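Local coordinates for protein D-xylonate dehydratase (Caulobacter crescentus, PDB 5OYN) that catalyses the dehydration of D-xylonate to 2-dehydro-3-deoxy-D-arabinonate, and of D-gluconate with similar efficiency, using a [2Fe-2S] cluster and magnesium, at residues 461-473 / 565-577. Sequence-based numbering, arbitrary orientation.
Sequences GAGPIGWPGSAEV and WQEIYRAHASQLD. With MG (magnesium ion), chain E.
R570, on the last turns of helix 564-572, reaches I465 and G466 in the loop that follows strand 455-460, a worked example of a helix side chain binding loop carbonyls. From CB the chain runs out extended. CG lies 3.8 Å from P468 CB, and CD runs alongside both P468 CB and the I465 carbonyl O. NE then donates to I465 O at 2.7 Å, nearly straight (160°) and within both the guanidinium and carbonyl planes. NH2 adds weak bonds to I465 O and G466 O and a further bond to P559 O, while NH1 is hydrogen-bonded to T561 OG1. P468 sets its CG over one guanidinium face. Cut back to alanine, R570 would probably leave the I465 carbonyl without its main donor from this helix and open a gap beside P468. Y569, its CG anti to the backbone N (-175°), brings CE2 edge-on to P464 O (3.1 Å); A573 CB sits over one ring face. Past the helix, L576 packs CG against P464 CG (3.8 Å) and its methyls against S470. One strong, in-plane NE bond and two weak NH2 bonds thus fix the guanidinium's rotation, while apolar packing of P464 and L576 seats the loop carrying E472, a magnesium ligand.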
# COMPACT_ATOMS: atom_id res chain seq x y z
N GLY A 461 2.81 9.78 44.37
CA GLY A 461 1.59 9.95 43.62
C GLY A 461 1.69 9.55 42.16
O GLY A 461 0.77 9.86 41.39
N ALA A 462 2.77 8.87 41.77
CA ALA A 462 3.01 8.49 40.38
C ALA A 462 2.85 6.99 40.16
O ALA A 462 3.41 6.44 39.20
CB ALA A 462 4.40 8.96 39.94
N GLY A 463 2.08 6.33 41.00
CA GLY A 463 1.87 4.91 40.84
C GLY A 463 0.63 4.63 40.03
O GLY A 463 -0.05 5.55 39.54
N PRO A 464 0.31 3.34 39.87
CA PRO A 464 -0.86 2.96 39.07
C PRO A 464 -2.14 3.67 39.44
O PRO A 464 -2.98 3.92 38.57
CB PRO A 464 -0.97 1.45 39.32
CG PRO A 464 0.43 1.01 39.67
CD PRO A 464 1.13 2.19 40.28
N ILE A 465 -2.32 4.01 40.72
CA ILE A 465 -3.55 4.65 41.16
C ILE A 465 -3.40 6.17 41.19
O ILE A 465 -4.30 6.90 40.79
CB ILE A 465 -3.96 4.10 42.55
CG1 ILE A 465 -4.05 2.57 42.52
CG2 ILE A 465 -5.26 4.71 43.01
CD1 ILE A 465 -5.20 2.04 41.68
N GLY A 466 -2.24 6.65 41.65
CA GLY A 466 -2.09 8.07 41.88
C GLY A 466 -2.12 8.90 40.60
O GLY A 466 -2.70 9.99 40.58
N TRP A 467 -1.52 8.38 39.52
CA TRP A 467 -1.26 9.22 38.35
C TRP A 467 -2.49 9.51 37.49
O TRP A 467 -2.74 10.68 37.17
CB TRP A 467 -0.15 8.58 37.51
CG TRP A 467 0.49 9.56 36.56
CD1 TRP A 467 0.29 9.64 35.22
CD2 TRP A 467 1.42 10.59 36.89
NE1 TRP A 467 1.04 10.66 34.69
CE2 TRP A 467 1.75 11.26 35.70
CE3 TRP A 467 2.01 11.02 38.08
CZ2 TRP A 467 2.64 12.33 35.66
CZ3 TRP A 467 2.91 12.08 38.04
CH2 TRP A 467 3.21 12.72 36.84
N PRO A 468 -3.28 8.50 37.07
CA PRO A 468 -3.25 7.03 37.20
C PRO A 468 -2.42 6.37 36.12
O PRO A 468 -2.04 7.06 35.18
CB PRO A 468 -4.71 6.63 37.06
CG PRO A 468 -5.29 7.67 36.17
CD PRO A 468 -4.51 8.94 36.37
N GLY A 469 -2.18 5.07 36.24
CA GLY A 469 -1.17 4.38 35.45
C GLY A 469 0.18 4.91 35.86
O GLY A 469 0.37 6.12 35.88
N SER A 470 1.12 4.06 36.24
CA SER A 470 2.38 4.58 36.75
C SER A 470 3.08 5.41 35.68
O SER A 470 2.89 5.20 34.48
CB SER A 470 3.26 3.43 37.22
OG SER A 470 3.07 2.30 36.37
N ALA A 471 3.90 6.37 36.12
CA ALA A 471 4.51 7.34 35.22
C ALA A 471 6.03 7.32 35.33
O ALA A 471 6.60 7.08 36.40
CB ALA A 471 4.00 8.75 35.49
N GLU A 472 6.69 7.60 34.20
CA GLU A 472 8.15 7.63 34.11
C GLU A 472 8.63 9.01 34.55
O GLU A 472 8.98 9.85 33.73
CB GLU A 472 8.62 7.32 32.69
CG GLU A 472 8.35 5.90 32.20
CD GLU A 472 8.77 5.66 30.73
OE1 GLU A 472 9.09 6.60 29.97
OE2 GLU A 472 8.75 4.45 30.33
N VAL A 473 8.64 9.23 35.86
CA VAL A 473 9.01 10.55 36.40
C VAL A 473 10.03 10.49 37.54
O VAL A 473 10.30 11.51 38.19
CB VAL A 473 7.76 11.32 36.88
CG1 VAL A 473 6.86 11.68 35.70
CG2 VAL A 473 7.01 10.53 37.95
N TRP A 565 -11.88 5.21 30.90
CA TRP A 565 -10.96 4.10 31.11
C TRP A 565 -10.19 4.27 32.41
O TRP A 565 -9.83 3.28 33.06
CB TRP A 565 -10.01 3.95 29.92
CG TRP A 565 -8.93 2.97 30.16
CD1 TRP A 565 -7.59 3.23 30.22
CD2 TRP A 565 -9.07 1.56 30.40
NE1 TRP A 565 -6.89 2.07 30.48
CE2 TRP A 565 -7.77 1.03 30.59
CE3 TRP A 565 -10.17 0.70 30.47
CZ2 TRP A 565 -7.55 -0.32 30.86
CZ3 TRP A 565 -9.94 -0.66 30.73
CH2 TRP A 565 -8.64 -1.15 30.92
N GLN A 566 -9.95 5.52 32.83
CA GLN A 566 -9.23 5.73 34.07
C GLN A 566 -10.04 5.26 35.28
O GLN A 566 -9.48 4.71 36.24
CB GLN A 566 -8.85 7.21 34.21
CG GLN A 566 -7.73 7.64 33.30
CD GLN A 566 -7.46 9.12 33.40
OE1 GLN A 566 -7.84 9.76 34.38
NE2 GLN A 566 -6.83 9.69 32.38
N GLU A 567 -11.37 5.45 35.24
CA GLU A 567 -12.21 4.92 36.30
C GLU A 567 -12.07 3.40 36.40
O GLU A 567 -11.87 2.85 37.49
CB GLU A 567 -13.67 5.31 36.07
CG GLU A 567 -14.63 4.52 36.96
CD GLU A 567 -15.83 5.34 37.43
OE1 GLU A 567 -16.75 4.74 38.03
OE2 GLU A 567 -15.84 6.57 37.21
N ILE A 568 -12.16 2.71 35.26
CA ILE A 568 -11.97 1.26 35.27
C ILE A 568 -10.58 0.92 35.76
O ILE A 568 -10.40 0.05 36.61
CB ILE A 568 -12.23 0.66 33.89
CG1 ILE A 568 -13.71 0.76 33.53
CG2 ILE A 568 -11.73 -0.78 33.85
CD1 ILE A 568 -13.93 0.98 32.05
N TYR A 569 -9.56 1.59 35.21
CA TYR A 569 -8.18 1.25 35.57
C TYR A 569 -7.95 1.43 37.06
O TYR A 569 -7.44 0.53 37.74
CB TYR A 569 -7.19 2.10 34.77
CG TYR A 569 -5.74 1.73 35.00
CD1 TYR A 569 -5.13 0.75 34.22
CD2 TYR A 569 -4.98 2.36 35.98
CE1 TYR A 569 -3.79 0.40 34.42
CE2 TYR A 569 -3.64 2.01 36.19
CZ TYR A 569 -3.05 1.03 35.41
OH TYR A 569 -1.73 0.68 35.61
N ARG A 570 -8.32 2.60 37.59
CA ARG A 570 -8.15 2.84 39.02
C ARG A 570 -8.91 1.82 39.85
O ARG A 570 -8.50 1.49 40.97
CB ARG A 570 -8.59 4.27 39.35
CG ARG A 570 -7.43 5.24 39.39
CD ARG A 570 -7.89 6.66 39.56
NE ARG A 570 -6.79 7.52 39.98
CZ ARG A 570 -6.87 8.85 40.05
NH1 ARG A 570 -8.00 9.47 39.73
NH2 ARG A 570 -5.81 9.55 40.44
N ALA A 571 -10.00 1.26 39.31
CA ALA A 571 -10.79 0.30 40.07
C ALA A 571 -10.11 -1.07 40.15
O ALA A 571 -10.05 -1.66 41.24
CB ALA A 571 -12.18 0.16 39.45
N HIS A 572 -9.57 -1.59 39.04
CA HIS A 572 -9.11 -2.97 39.00
C HIS A 572 -7.60 -3.15 38.89
O HIS A 572 -7.12 -4.29 38.95
CB HIS A 572 -9.78 -3.70 37.83
CG HIS A 572 -11.28 -3.65 37.86
ND1 HIS A 572 -12.05 -4.68 38.34
CD2 HIS A 572 -12.14 -2.69 37.44
CE1 HIS A 572 -13.33 -4.37 38.22
NE2 HIS A 572 -13.41 -3.16 37.68
N ALA A 573 -6.82 -2.08 38.75
CA ALA A 573 -5.38 -2.22 38.59
C ALA A 573 -4.70 -2.55 39.92
O ALA A 573 -4.94 -1.90 40.94
CB ALA A 573 -4.78 -0.94 38.00
N SER A 574 -3.82 -3.55 39.88
CA SER A 574 -2.96 -3.92 40.99
C SER A 574 -1.80 -2.94 41.11
O SER A 574 -1.70 -1.96 40.38
CB SER A 574 -2.44 -5.34 40.79
OG SER A 574 -1.17 -5.33 40.16
N GLN A 575 -0.89 -3.21 42.04
CA GLN A 575 0.33 -2.43 42.10
C GLN A 575 1.42 -3.12 41.28
O GLN A 575 1.32 -4.30 40.95
CB GLN A 575 0.80 -2.24 43.55
CG GLN A 575 -0.20 -1.51 44.42
CD GLN A 575 -0.09 -0.01 44.27
OE1 GLN A 575 0.89 0.61 44.71
NE2 GLN A 575 -1.10 0.60 43.63
N LEU A 576 2.47 -2.35 40.97
CA LEU A 576 3.56 -2.88 40.15
C LEU A 576 4.31 -4.01 40.83
O LEU A 576 5.04 -4.75 40.16
CB LEU A 576 4.54 -1.76 39.75
CG LEU A 576 3.86 -0.51 39.18
CD1 LEU A 576 4.82 0.67 39.12
CD2 LEU A 576 3.21 -0.80 37.78
N ASP A 577 4.15 -4.16 42.15
CA ASP A 577 4.60 -5.37 42.84
C ASP A 577 4.15 -6.62 42.07
O ASP A 577 4.96 -7.51 41.80
CB ASP A 577 4.08 -5.37 44.30
CG ASP A 577 2.53 -5.62 44.42
OD1 ASP A 577 1.79 -4.69 44.83
OD2 ASP A 577 2.06 -6.74 44.13
MG MG E . 8.58 3.56 28.44
O HOH W 1 10.73 3.30 28.56